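Local coordinates for Amuc_1102 (Akkermansia muciniphila, PDB 7DSZ), which has no established function but adopts an immunoglobulin-like fold related to archaeal type IV pilus proteins, consistent with a part in a pilus-like assembly, at residues N14-R20 with V60-P66; A52-F58 with T109-L115; Y79-V83 with W133-Q137; V98-V103 with P194-R198. All coordinates share one frame; numbering follows the deposited sequence. Where two conformers were deposited one is given.

Interaction 1: residues N14-R20 with V60-P66; sequences NPRMQVR and VEAAPTP
A63 O is gripped twice: Q18 N donates to it over 3.0 Å with an N-H...O angle of 175°, and a water hydrogen-bonded to Q18 NE2 donates to the same oxygen, 2.7 Å from A63 O. Return bonds from A63 N to Q18 O, and the reciprocal pair between R20 and E61, make this an antiparallel pairing in which V19 and A62 form the non-hydrogen-bonded pair between them. It joins the start of strand 18-32 to the end of strand 50-63, at the margin of the three-stranded sheet of the immunoglobulin-like fold. On the V19 side, V19 CG1 meets V60 CG1 at 3.6 Å, and I71 and Y143 touch V19 as well. M17 extends CG anti to its own amide nitrogen (chi1 179°), which carries SD to 3.8 Å from P66 CD and CG to 3.4 Å from P64 O. P64 follows a cis peptide, and its CG lies 4.1 Å from N14 ND2. N14 OD1 accepts from R16 N at 2.8 Å, an Asx turn within the type I turn N14-M17; an alanine at N14 would probably leave R16 N without this acceptor and make the turn less rigid.

Interaction 2: residues A52-F58 with T109-L115; sequences ADFEIPF and TYASVYL
Strands 50-63 and 109-115 pair antiparallel in the three-stranded sheet of the immunoglobulin-like fold, their segment axes 4.6 Å apart at an angle of 151°. Reciprocal backbone bonds link A52 with L115, F54 with V113, I56 with A111 and F58 with T109; F54 N to V113 O is 2.8 Å. On the face carrying F58, its CG lies between the backbone N and carbonyl carbon (chi1 74°), which lays the ring beneath T109 CG2, 3.7 Å from the centroid in a CH-pi contact. The other face carries Y110, whose ring lies alongside P57 with P57 CB over it, 4.1 Å from the centroid. A serine in place of Y110 would probably leave P57 without its aromatic cover and R192 without its cation-pi partner. Further along, D53 OD1 comes within 3.3 Å of Y114 CE2, carboxylate and ring planes 24° apart, while D53 OD1 and E55 OE2 stand 2.5 Å apart. R31 makes a salt bridge to D53 OD2, R192 one to E55 OE1, and Y193 OH hydrogen-bonds E55 OE2. S112 OG and Y114 OH share a hydrogen bond of 2.8 Å. Strand 18-32 flanks strand 50-63, and strands 70-83 and 91-104 pack against the F54, F58, A111 and V113 side.

Interaction 3: residues Y79-V83 with W133-Q137; sequences YIAVV and WVKYQ
A81 CB meets the ring of Y136 at its edge, in the ring plane, 3.6 Å from CD2. W133 is also met at its edge: V82 CG1 lies 3.9 Å from CE3, the two side chains running alongside each other in the same direction. The indole is brought there by a chi1 of 56°, with CG between the backbone N and the carbonyl carbon, and V134 CG2 lies over one of its faces. I80 CG2 and V134 CG1 meet more loosely at an angle, on the same side of the sheet as V82. The aliphatic part of K135 runs past V83, CE to CG2 3.8 Å, while its NZ is bound by K132 O. These side chains sit on the antiparallel pairing of strands 70-83 and 134-143, which a classic beta bulge interrupts: K135 and Y136 both face A81. K135 N gives A81 O a bond of 2.8 Å, bent to 149°, whereas the bond from Y136 N to that oxygen is weak; A81 N donates to Y136 O at 2.9 Å. Beyond the bulge, a water accepts from V83 N and donates to W133 O, linking the two backbones where no direct bond joins them. Helix 117-124 covers W133 and V82, and Y136 meets W161 with ring planes about 35° apart.

Interaction 4: residues V98-V103 with P194-R198; sequences VKYVNV and PEIMR
Two backbone bonds join the segments: M197 N donates to K99 O at 2.8 Å, with an N-H...O angle of 169°, and V101 N to E195 O at 2.9 Å. Y100 and I196 form the non-hydrogen-bonded antiparallel pair between them. Waters extend the link at both ends, one accepting from K99 N and donating to M197 O, the other accepting from E195 N and donating to N102 O. Among apolar contacts, P194 packs against the Y100 ring, its CB 3.7 Å from CD1, and I196 CG1 lies 3.7 Å from Y100 CE1; V98 CG1 covers one face of that ring. On the other side, M197 bends at chi2 (79°) and brings CE to 3.6 Å from V101 CG1, the two side chains crossing at about a right angle. E195 is extended and lays its CD 3.7 Å from V101 CG2. The polar ends look outward to a second subunit: E195 OE1 bonds S116 of that chain, and N102 bonds S118, S119 and R122 of the same chain. Y100 OH instead reaches S112 N of its own chain. The weakly bonded strand at about 195-196 pairs antiparallel with strand 91-104 of the mixed sheet, just before the chain turns a corner at N102, and lies at a subunit interface.

Interaction 2 is the central one, its centre about 5 Å from that of the chain and none of its touching residues exposed; interaction 1 continues strand 50-63 outward to a partly exposed margin, where turns and prolines replace the buried acids. Interactions 3 and 4 belong to the facing mixed sheet, on opposite sides of the chain's centre, and their nearest atoms are about 9 Å apart. Both press on interaction 2, but differently: F54 and L115 meet I80, V134, Q137 and W133 by packing, whereas interaction 4 also reaches it through a tyrosine hydroxyl to a backbone amide. V60 and V103 join interactions 1 and 4, which both touch the second subunit, interaction 4 with hydrogen bonds and interaction 1 by packing.

Interaction 1: residues N14-R20 with V60-P66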
loop_
_atom_site.group_PDB
_atom_site.type_symbol
_atom_site.label_atom_id
_atom_site.label_comp_id
_atom_site.label_asym_id
_atom_site.label_seq_id
_atom_site.Cartn_x
_atom_site.Cartn_y
_atom_site.Cartn_z
ATOM N N ASN C 14 26.699 -11.815 -10.284
ATOM C CA ASN C 14 27.415 -13.079 -10.322
ATOM C C ASN C 14 26.611 -14.147 -9.584
ATOM O O ASN C 14 26.381 -14.008 -8.374
ATOM C CB ASN C 14 28.789 -12.891 -9.685
ATOM C CG ASN C 14 29.685 -14.100 -9.847
ATOM O OD1 ASN C 14 29.217 -15.235 -9.914
ATOM N ND2 ASN C 14 30.991 -13.859 -9.900
ATOM N N PRO C 15 26.157 -15.211 -10.258
ATOM C CA PRO C 15 25.360 -16.233 -9.562
ATOM C C PRO C 15 26.180 -17.099 -8.627
ATOM O O PRO C 15 25.597 -17.794 -7.783
ATOM C CB PRO C 15 24.771 -17.061 -10.713
ATOM C CG PRO C 15 25.768 -16.905 -11.811
ATOM C CD PRO C 15 26.290 -15.503 -11.696
ATOM N N ARG C 16 27.503 -17.083 -8.750
ATOM C CA ARG C 16 28.365 -17.775 -7.807
ATOM C C ARG C 16 28.677 -16.942 -6.569
ATOM O O ARG C 16 29.245 -17.478 -5.612
ATOM C CB ARG C 16 29.676 -18.188 -8.491
ATOM C CG ARG C 16 29.514 -19.097 -9.717
ATOM C CD ARG C 16 29.557 -20.582 -9.356
ATOM N NE ARG C 16 28.307 -21.047 -8.754
ATOM C CZ ARG C 16 28.116 -22.270 -8.264
ATOM N NH1 ARG C 16 29.100 -23.162 -8.296
ATOM N NH2 ARG C 16 26.942 -22.601 -7.735
ATOM N N MET C 17 28.321 -15.655 -6.556
ATOM C CA MET C 17 28.602 -14.830 -5.384
ATOM C C MET C 17 27.879 -15.376 -4.157
ATOM O O MET C 17 26.726 -15.813 -4.230
ATOM C CB MET C 17 28.187 -13.374 -5.638
ATOM C CG MET C 17 28.413 -12.434 -4.451
ATOM S SD MET C 17 27.812 -10.745 -4.785
ATOM C CE MET C 17 26.140 -11.128 -5.279
ATOM N N GLN C 18 28.579 -15.389 -3.029
ATOM C CA GLN C 18 28.003 -15.783 -1.759
ATOM C C GLN C 18 28.038 -14.587 -0.826
ATOM O O GLN C 18 28.838 -13.665 -0.987
ATOM C CB GLN C 18 28.743 -16.976 -1.140
ATOM C CG GLN C 18 28.859 -18.159 -2.088
ATOM C CD GLN C 18 29.547 -19.348 -1.440
ATOM O OE1 GLN C 18 28.995 -19.999 -0.559
ATOM N NE2 GLN C 18 30.764 -19.617 -1.861
ATOM N N VAL C 19 27.172 -14.625 0.172
ATOM C CA VAL C 19 26.900 -13.480 1.024
ATOM C C VAL C 19 26.938 -13.934 2.474
ATOM O O VAL C 19 26.453 -15.023 2.803
ATOM C CB VAL C 19 25.526 -12.874 0.644
ATOM C CG1 VAL C 19 25.007 -11.967 1.715
ATOM C CG2 VAL C 19 25.630 -12.152 -0.701
ATOM N N ARG C 20 27.512 -13.102 3.336
ATOM C CA ARG C 20 27.491 -13.305 4.774
ATOM C C ARG C 20 26.898 -12.085 5.461
ATOM O O ARG C 20 27.234 -10.941 5.129
ATOM C CB ARG C 20 28.890 -13.571 5.319
ATOM C CG ARG C 20 29.462 -14.889 4.811
ATOM C CD ARG C 20 28.668 -16.067 5.366
ATOM N NE ARG C 20 29.135 -17.357 4.860
ATOM C CZ ARG C 20 28.619 -17.994 3.813
ATOM N NH1 ARG C 20 27.600 -17.481 3.127
ATOM N NH2 ARG C 20 29.122 -19.165 3.449
ATOM N N VAL C 60 26.391 -6.562 5.793
ATOM C CA VAL C 60 26.570 -7.598 4.778
ATOM C C VAL C 60 28.005 -7.565 4.271
ATOM O O VAL C 60 28.570 -6.488 4.069
ATOM C CB VAL C 60 25.605 -7.401 3.592
ATOM C CG1 VAL C 60 25.705 -8.569 2.610
ATOM C CG2 VAL C 60 24.183 -7.217 4.090
ATOM N N GLU C 61 28.571 -8.742 4.005
ATOM C CA GLU C 61 29.813 -8.841 3.242
ATOM C C GLU C 61 29.629 -9.920 2.188
ATOM O O GLU C 61 28.696 -10.720 2.261
ATOM C CB GLU C 61 31.022 -9.158 4.144
ATOM C CG GLU C 61 31.302 -8.125 5.263
ATOM C CD GLU C 61 31.840 -6.790 4.757
ATOM O OE1 GLU C 61 32.143 -6.676 3.545
ATOM O OE2 GLU C 61 31.981 -5.860 5.586
ATOM N N ALA C 62 30.518 -9.946 1.186
ATOM C CA ALA C 62 30.304 -10.869 0.088
ATOM C C ALA C 62 31.633 -11.317 -0.516
ATOM O O ALA C 62 32.655 -10.630 -0.424
ATOM C CB ALA C 62 29.429 -10.245 -1.014
ATOM N N ALA C 63 31.569 -12.472 -1.172
ATOM C CA ALA C 63 32.681 -13.105 -1.866
ATOM C C ALA C 63 32.195 -13.619 -3.219
ATOM O O ALA C 63 31.424 -14.584 -3.280
ATOM C CB ALA C 63 33.253 -14.240 -1.009
ATOM N N PRO C 64 32.598 -12.997 -4.334
ATOM C CA PRO C 64 33.432 -11.802 -4.370
ATOM C C PRO C 64 32.579 -10.565 -4.127
ATOM O O PRO C 64 31.354 -10.678 -4.077
ATOM C CB PRO C 64 33.999 -11.815 -5.794
ATOM C CG PRO C 64 32.920 -12.453 -6.591
ATOM C CD PRO C 64 32.273 -13.483 -5.686
ATOM N N THR C 65 33.213 -9.426 -3.989
ATOM C CA THR C 65 32.462 -8.204 -3.720
ATOM C C THR C 65 31.800 -7.714 -5.003
ATOM O O THR C 65 32.473 -7.585 -6.031
ATOM C CB THR C 65 33.386 -7.149 -3.136
ATOM O OG1 THR C 65 33.954 -7.659 -1.929
ATOM C CG2 THR C 65 32.621 -5.858 -2.812
ATOM N N PRO C 66 30.489 -7.468 -4.993
ATOM C CA PRO C 66 29.814 -7.030 -6.221
ATOM C C PRO C 66 30.324 -5.667 -6.657
ATOM O O PRO C 66 30.558 -4.783 -5.838
ATOM C CB PRO C 66 28.331 -6.986 -5.827
ATOM C CG PRO C 66 28.338 -6.798 -4.342
ATOM C CD PRO C 66 29.573 -7.543 -3.843
HETATM O O HOH W 1 31.857 -17.196 -3.587
#

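Interaction 2: residues A52-F58 with T109-L115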
loop_
_atom_site.group_PDB
_atom_site.type_symbol
_atom_site.label_atom_id
_atom_site.label_comp_id
_atom_site.label_asym_id
_atom_site.label_seq_id
_atom_site.Cartn_x
_atom_site.Cartn_y
_atom_site.Cartn_z
ATOM N N ALA C 52 4.927 -0.860 18.504
ATOM C CA ALA C 52 6.080 -1.720 18.763
ATOM C C ALA C 52 6.965 -1.734 17.522
ATOM O O ALA C 52 6.515 -2.124 16.438
ATOM C CB ALA C 52 5.641 -3.140 19.112
ATOM N N ASP C 53 8.210 -1.298 17.668
ATOM C CA ASP C 53 9.155 -1.234 16.555
ATOM C C ASP C 53 10.311 -2.163 16.898
ATOM O O ASP C 53 11.118 -1.846 17.777
ATOM C CB ASP C 53 9.616 0.217 16.352
ATOM C CG ASP C 53 10.754 0.366 15.352
ATOM O OD1 ASP C 53 11.131 -0.600 14.659
ATOM O OD2 ASP C 53 11.242 1.502 15.250
ATOM N N PHE C 54 10.369 -3.316 16.226
ATOM C CA PHE C 54 11.424 -4.297 16.447
ATOM C C PHE C 54 12.553 -3.991 15.477
ATOM O O PHE C 54 12.333 -3.987 14.267
ATOM C CB PHE C 54 10.915 -5.725 16.230
ATOM C CG PHE C 54 9.857 -6.162 17.212
ATOM C CD1 PHE C 54 10.215 -6.809 18.394
ATOM C CD2 PHE C 54 8.511 -5.966 16.942
ATOM C CE1 PHE C 54 9.223 -7.237 19.308
ATOM C CE2 PHE C 54 7.530 -6.373 17.838
ATOM C CZ PHE C 54 7.892 -7.019 19.021
ATOM N N GLU C 55 13.755 -3.738 15.999
ATOM C CA GLU C 55 14.885 -3.288 15.185
ATOM C C GLU C 55 16.031 -4.270 15.329
ATOM O O GLU C 55 16.369 -4.646 16.452
ATOM C CB GLU C 55 15.366 -1.911 15.647
ATOM C CG GLU C 55 14.320 -0.811 15.534
ATOM C CD GLU C 55 14.376 -0.174 14.177
ATOM O OE1 GLU C 55 15.511 0.119 13.715
ATOM O OE2 GLU C 55 13.305 0.013 13.557
ATOM N N ILE C 56 16.658 -4.667 14.218
ATOM C CA ILE C 56 17.869 -5.471 14.272
ATOM C C ILE C 56 18.961 -4.871 13.392
ATOM O O ILE C 56 18.776 -4.735 12.177
ATOM C CB ILE C 56 17.626 -6.953 13.919
ATOM C CG1 ILE C 56 18.917 -7.765 14.087
ATOM C CG2 ILE C 56 17.000 -7.150 12.528
ATOM C CD1 ILE C 56 18.636 -9.280 14.264
ATOM N N PRO C 57 20.093 -4.465 13.960
ATOM C CA PRO C 57 21.212 -3.999 13.139
ATOM C C PRO C 57 21.850 -5.151 12.393
ATOM O O PRO C 57 21.917 -6.274 12.894
ATOM C CB PRO C 57 22.210 -3.431 14.161
ATOM C CG PRO C 57 21.519 -3.412 15.477
ATOM C CD PRO C 57 20.412 -4.463 15.395
ATOM N N PHE C 58 22.351 -4.855 11.194
ATOM C CA PHE C 58 23.099 -5.872 10.465
ATOM C C PHE C 58 24.048 -5.226 9.466
ATOM O O PHE C 58 23.921 -4.051 9.127
ATOM C CB PHE C 58 22.166 -6.869 9.768
ATOM C CG PHE C 58 21.465 -6.335 8.541
ATOM C CD1 PHE C 58 20.257 -5.667 8.650
ATOM C CD2 PHE C 58 21.975 -6.576 7.282
ATOM C CE1 PHE C 58 19.587 -5.230 7.517
ATOM C CE2 PHE C 58 21.312 -6.142 6.144
ATOM C CZ PHE C 58 20.121 -5.458 6.258
ATOM N N THR C 109 23.447 -1.202 8.633
ATOM C CA THR C 109 22.079 -0.812 8.326
ATOM C C THR C 109 21.159 -1.558 9.289
ATOM O O THR C 109 21.615 -2.130 10.285
ATOM C CB THR C 109 21.783 -1.059 6.836
ATOM O OG1 THR C 109 20.466 -0.593 6.512
ATOM C CG2 THR C 109 21.919 -2.536 6.484
ATOM N N TYR C 110 19.851 -1.503 9.037
ATOM C CA TYR C 110 18.872 -2.058 9.961
ATOM C C TYR C 110 17.756 -2.750 9.200
ATOM O O TYR C 110 17.397 -2.346 8.093
ATOM C CB TYR C 110 18.211 -0.980 10.828
ATOM C CG TYR C 110 18.862 -0.730 12.163
ATOM C CD1 TYR C 110 18.449 -1.430 13.297
ATOM C CD2 TYR C 110 19.858 0.238 12.302
ATOM C CE1 TYR C 110 19.033 -1.198 14.539
ATOM C CE2 TYR C 110 20.453 0.475 13.542
ATOM C CZ TYR C 110 20.022 -0.236 14.651
ATOM O OH TYR C 110 20.575 0.000 15.892
ATOM N N ALA C 111 17.181 -3.772 9.834
ATOM C CA ALA C 111 15.905 -4.353 9.426
ATOM C C ALA C 111 14.884 -4.132 10.544
ATOM O O ALA C 111 15.248 -3.919 11.705
ATOM C CB ALA C 111 16.049 -5.846 9.105
ATOM N N SER C 112 13.594 -4.174 10.204
ATOM C CA SER C 112 12.599 -3.911 11.237
ATOM C C SER C 112 11.260 -4.558 10.889
ATOM O O SER C 112 10.984 -4.893 9.733
ATOM C CB SER C 112 12.405 -2.399 11.458
ATOM O OG SER C 112 11.900 -1.762 10.287
ATOM N N VAL C 113 10.449 -4.755 11.932
ATOM C CA VAL C 113 9.040 -5.130 11.793
ATOM C C VAL C 113 8.291 -4.490 12.942
ATOM O O VAL C 113 8.882 -4.064 13.937
ATOM C CB VAL C 113 8.765 -6.655 11.800
ATOM C CG1 VAL C 113 9.084 -7.256 10.458
ATOM C CG2 VAL C 113 9.517 -7.331 12.940
ATOM N N TYR C 114 6.963 -4.398 12.801
ATOM C CA TYR C 114 6.170 -3.571 13.702
ATOM C C TYR C 114 4.893 -4.281 14.131
ATOM O O TYR C 114 4.317 -5.064 13.375
ATOM C CB TYR C 114 5.768 -2.230 13.040
ATOM C CG TYR C 114 6.974 -1.473 12.496
ATOM C CD1 TYR C 114 7.610 -1.890 11.333
ATOM C CD2 TYR C 114 7.486 -0.364 13.170
ATOM C CE1 TYR C 114 8.729 -1.244 10.856
ATOM C CE2 TYR C 114 8.609 0.316 12.685
ATOM C CZ TYR C 114 9.225 -0.139 11.523
ATOM O OH TYR C 114 10.350 0.511 11.020
ATOM N N LEU C 115 4.423 -3.939 15.331
ATOM C CA LEU C 115 3.060 -4.245 15.754
ATOM C C LEU C 115 2.315 -2.942 16.023
ATOM O O LEU C 115 2.878 -1.995 16.583
ATOM C CB LEU C 115 3.052 -5.135 17.015
ATOM C CG LEU C 115 3.426 -6.604 16.813
ATOM C CD1 LEU C 115 3.569 -7.278 18.200
ATOM C CD2 LEU C 115 2.423 -7.377 15.899
#

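Interaction 3: residues Y79-V83 with W133-Q137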
loop_
_atom_site.group_PDB
_atom_site.type_symbol
_atom_site.label_atom_id
_atom_site.label_comp_id
_atom_site.label_asym_id
_atom_site.label_seq_id
_atom_site.Cartn_x
_atom_site.Cartn_y
_atom_site.Cartn_z
ATOM N N TYR C 79 10.234 -13.888 13.702
ATOM C CA TYR C 79 9.390 -14.740 14.535
ATOM C C TYR C 79 9.294 -14.101 15.905
ATOM O O TYR C 79 10.321 -13.879 16.559
ATOM C CB TYR C 79 9.967 -16.154 14.677
ATOM C CG TYR C 79 10.267 -16.839 13.369
ATOM C CD1 TYR C 79 11.505 -16.680 12.756
ATOM C CD2 TYR C 79 9.330 -17.659 12.757
ATOM C CE1 TYR C 79 11.799 -17.306 11.567
ATOM C CE2 TYR C 79 9.613 -18.293 11.557
ATOM C CZ TYR C 79 10.855 -18.108 10.968
ATOM O OH TYR C 79 11.167 -18.728 9.777
ATOM N N ILE C 80 8.073 -13.835 16.355
ATOM C CA ILE C 80 7.839 -13.211 17.646
ATOM C C ILE C 80 6.775 -14.019 18.377
ATOM O O ILE C 80 5.724 -14.334 17.808
ATOM C CB ILE C 80 7.426 -11.733 17.496
ATOM C CG1 ILE C 80 8.618 -10.917 16.967
ATOM C CG2 ILE C 80 6.929 -11.173 18.830
ATOM C CD1 ILE C 80 8.255 -9.571 16.339
ATOM N N ALA C 81 7.059 -14.356 19.635
ATOM C CA ALA C 81 6.155 -15.153 20.457
ATOM C C ALA C 81 5.669 -14.328 21.638
ATOM O O ALA C 81 6.470 -13.696 22.341
ATOM C CB ALA C 81 6.847 -16.441 20.936
ATOM N N VAL C 82 4.349 -14.328 21.845
ATOM C CA VAL C 82 3.707 -13.650 22.961
ATOM C C VAL C 82 2.680 -14.605 23.562
ATOM O O VAL C 82 2.239 -15.563 22.923
ATOM C CB VAL C 82 3.024 -12.318 22.539
ATOM C CG1 VAL C 82 4.028 -11.393 21.856
ATOM C CG2 VAL C 82 1.842 -12.591 21.603
ATOM N N VAL C 83 2.296 -14.324 24.807
ATOM C CA VAL C 83 1.220 -15.082 25.438
ATOM C C VAL C 83 -0.108 -14.681 24.812
ATOM O O VAL C 83 -0.410 -13.486 24.689
ATOM C CB VAL C 83 1.203 -14.837 26.953
ATOM C CG1 VAL C 83 0.001 -15.538 27.587
ATOM C CG2 VAL C 83 2.513 -15.301 27.593
ATOM N N TRP C 133 6.368 -8.606 27.647
ATOM C CA TRP C 133 5.321 -9.286 26.904
ATOM C C TRP C 133 5.846 -10.031 25.688
ATOM O O TRP C 133 5.139 -10.887 25.155
ATOM C CB TRP C 133 4.232 -8.291 26.499
ATOM C CG TRP C 133 4.681 -7.086 25.708
ATOM C CD1 TRP C 133 5.104 -5.880 26.206
ATOM C CD2 TRP C 133 4.677 -6.949 24.279
ATOM N NE1 TRP C 133 5.380 -5.010 25.170
ATOM C CE2 TRP C 133 5.127 -5.644 23.979
ATOM C CE3 TRP C 133 4.339 -7.807 23.226
ATOM C CZ2 TRP C 133 5.249 -5.175 22.662
ATOM C CZ3 TRP C 133 4.462 -7.347 21.926
ATOM C CH2 TRP C 133 4.929 -6.046 21.654
ATOM N N VAL C 134 7.068 -9.750 25.248
ATOM C CA VAL C 134 7.696 -10.517 24.178
ATOM C C VAL C 134 8.421 -11.699 24.815
ATOM O O VAL C 134 9.438 -11.520 25.489
ATOM C CB VAL C 134 8.665 -9.654 23.362
ATOM C CG1 VAL C 134 9.255 -10.478 22.223
ATOM C CG2 VAL C 134 7.964 -8.403 22.835
ATOM N N LYS C 135 7.922 -12.910 24.581
ATOM C CA LYS C 135 8.482 -14.092 25.227
ATOM C C LYS C 135 9.670 -14.665 24.462
ATOM O O LYS C 135 10.701 -14.979 25.064
ATOM C CB LYS C 135 7.393 -15.156 25.396
ATOM C CG LYS C 135 6.283 -14.716 26.343
ATOM C CD LYS C 135 6.863 -14.039 27.584
ATOM C CE LYS C 135 5.756 -13.636 28.549
ATOM N NZ LYS C 135 6.264 -12.852 29.705
ATOM N N TYR C 136 9.541 -14.809 23.146
ATOM C CA TYR C 136 10.627 -15.289 22.302
ATOM C C TYR C 136 10.746 -14.420 21.057
ATOM O O TYR C 136 9.753 -13.864 20.577
ATOM C CB TYR C 136 10.396 -16.713 21.862
ATOM C CG TYR C 136 10.206 -17.680 23.008
ATOM C CD1 TYR C 136 11.252 -17.971 23.862
ATOM C CD2 TYR C 136 8.982 -18.291 23.233
ATOM C CE1 TYR C 136 11.098 -18.855 24.911
ATOM C CE2 TYR C 136 8.814 -19.187 24.286
ATOM C CZ TYR C 136 9.881 -19.459 25.117
ATOM O OH TYR C 136 9.741 -20.335 26.164
ATOM N N GLN C 137 11.973 -14.328 20.534
ATOM C CA GLN C 137 12.264 -13.603 19.300
ATOM C C GLN C 137 13.219 -14.418 18.439
ATOM O O GLN C 137 14.091 -15.127 18.949
ATOM C CB GLN C 137 12.924 -12.234 19.549
ATOM C CG GLN C 137 12.137 -11.325 20.448
ATOM C CD GLN C 137 12.741 -9.939 20.573
ATOM O OE1 GLN C 137 12.019 -8.950 20.689
ATOM N NE2 GLN C 137 14.073 -9.863 20.587
HETATM O O HOH W 2 3.167 -11.976 26.294
#

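Interaction 4: residues V98-V103 with P194-R198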
loop_
_atom_site.group_PDB
_atom_site.type_symbol
_atom_site.label_atom_id
_atom_site.label_comp_id
_atom_site.label_asym_id
_atom_site.label_seq_id
_atom_site.Cartn_x
_atom_site.Cartn_y
_atom_site.Cartn_z
ATOM N N VAL C 98 10.109 -10.047 5.268
ATOM C CA VAL C 98 10.426 -8.749 4.675
ATOM C C VAL C 98 11.544 -8.976 3.670
ATOM O O VAL C 98 12.642 -9.404 4.049
ATOM C CB VAL C 98 10.846 -7.717 5.735
ATOM C CG1 VAL C 98 11.089 -6.350 5.104
ATOM C CG2 VAL C 98 9.791 -7.611 6.843
ATOM N N LYS C 99 11.278 -8.698 2.390
ATOM C CA LYS C 99 12.304 -8.829 1.358
ATOM C C LYS C 99 12.865 -7.441 1.086
ATOM O O LYS C 99 12.139 -6.554 0.631
ATOM C CB LYS C 99 11.743 -9.454 0.081
ATOM C CG LYS C 99 12.814 -9.696 -0.990
ATOM C CD LYS C 99 12.225 -10.388 -2.217
ATOM C CE LYS C 99 13.262 -10.541 -3.330
ATOM N NZ LYS C 99 13.589 -11.973 -3.644
ATOM N N TYR C 100 14.139 -7.248 1.402
ATOM C CA TYR C 100 14.822 -5.989 1.140
ATOM C C TYR C 100 15.498 -6.081 -0.212
ATOM O O TYR C 100 15.982 -7.147 -0.586
ATOM C CB TYR C 100 15.867 -5.701 2.219
ATOM C CG TYR C 100 15.257 -5.363 3.535
ATOM C CD1 TYR C 100 14.686 -4.112 3.752
ATOM C CD2 TYR C 100 15.210 -6.304 4.556
ATOM C CE1 TYR C 100 14.115 -3.797 4.970
ATOM C CE2 TYR C 100 14.644 -5.992 5.780
ATOM C CZ TYR C 100 14.098 -4.749 5.973
ATOM O OH TYR C 100 13.528 -4.432 7.179
ATOM N N VAL C 101 15.527 -4.967 -0.947
ATOM C CA VAL C 101 16.195 -4.941 -2.241
ATOM C C VAL C 101 17.260 -3.856 -2.221
ATOM O O VAL C 101 17.181 -2.890 -1.454
ATOM C CB VAL C 101 15.209 -4.720 -3.412
ATOM C CG1 VAL C 101 14.348 -5.963 -3.611
ATOM C CG2 VAL C 101 14.341 -3.499 -3.140
ATOM N N ASN C 102 18.285 -4.051 -3.053
ATOM C CA ASN C 102 19.437 -3.152 -3.110
ATOM C C ASN C 102 20.080 -3.019 -1.733
ATOM O O ASN C 102 20.095 -1.948 -1.132
ATOM C CB ASN C 102 19.044 -1.759 -3.625
ATOM C CG ASN C 102 18.474 -1.776 -5.016
ATOM O OD1 ASN C 102 18.837 -2.602 -5.858
ATOM N ND2 ASN C 102 17.543 -0.857 -5.268
ATOM N N VAL C 103 20.586 -4.128 -1.213
ATOM C CA VAL C 103 21.177 -4.151 0.117
ATOM C C VAL C 103 22.659 -3.823 -0.044
ATOM O O VAL C 103 23.364 -4.544 -0.779
ATOM C CB VAL C 103 20.964 -5.502 0.812
ATOM C CG1 VAL C 103 21.525 -5.449 2.222
ATOM C CG2 VAL C 103 19.462 -5.821 0.871
ATOM N N PRO C 194 17.238 -0.622 4.279
ATOM C CA PRO C 194 17.142 -0.780 2.823
ATOM C C PRO C 194 15.703 -0.626 2.344
ATOM O O PRO C 194 14.736 -0.640 3.114
ATOM C CB PRO C 194 17.656 -2.204 2.567
ATOM C CG PRO C 194 18.228 -2.686 3.894
ATOM C CD PRO C 194 17.499 -1.910 4.948
ATOM N N GLU C 195 15.580 -0.481 1.025
ATOM C CA GLU C 195 14.281 -0.481 0.364
ATOM C C GLU C 195 13.580 -1.822 0.554
ATOM O O GLU C 195 14.215 -2.878 0.536
ATOM C CB GLU C 195 14.483 -0.198 -1.131
ATOM C CG GLU C 195 13.217 -0.202 -1.976
ATOM C CD GLU C 195 13.505 0.055 -3.457
ATOM O OE1 GLU C 195 14.672 0.333 -3.805
ATOM O OE2 GLU C 195 12.548 -0.002 -4.251
ATOM N N ILE C 196 12.255 -1.789 0.704
ATOM C CA ILE C 196 11.449 -3.010 0.837
ATOM C C ILE C 196 10.796 -3.344 -0.491
ATOM O O ILE C 196 10.143 -2.488 -1.096
ATOM C CB ILE C 196 10.373 -2.848 1.919
ATOM C CG1 ILE C 196 11.032 -2.577 3.274
ATOM C CG2 ILE C 196 9.428 -4.084 1.929
ATOM C CD1 ILE C 196 10.039 -2.159 4.357
ATOM N N MET C 197 10.907 -4.603 -0.911
ATOM C CA MET C 197 10.231 -5.036 -2.127
ATOM C C MET C 197 8.717 -5.074 -1.901
ATOM O O MET C 197 8.241 -5.677 -0.934
ATOM C CB MET C 197 10.735 -6.410 -2.560
ATOM C CG MET C 197 10.080 -6.877 -3.834
ATOM S SD MET C 197 10.857 -6.064 -5.242
ATOM C CE MET C 197 11.916 -7.415 -5.776
ATOM N N ARG C 198 7.976 -4.397 -2.780
ATOM C CA ARG C 198 6.518 -4.297 -2.685
ATOM C C ARG C 198 5.866 -5.639 -3.024
ATOM O O ARG C 198 6.483 -6.497 -3.661
ATOM C CB ARG C 198 5.990 -3.208 -3.631
ATOM C CG ARG C 198 6.364 -1.763 -3.269
ATOM C CD ARG C 198 5.364 -1.093 -2.320
ATOM N NE ARG C 198 5.942 0.117 -1.737
ATOM C CZ ARG C 198 5.295 0.960 -0.933
ATOM N NH1 ARG C 198 4.027 0.742 -0.615
ATOM N NH2 ARG C 198 5.919 2.025 -0.439
HETATM O O HOH W 3 8.766 -7.644 1.375
HETATM O O HOH W 4 18.018 -0.261 -0.394
#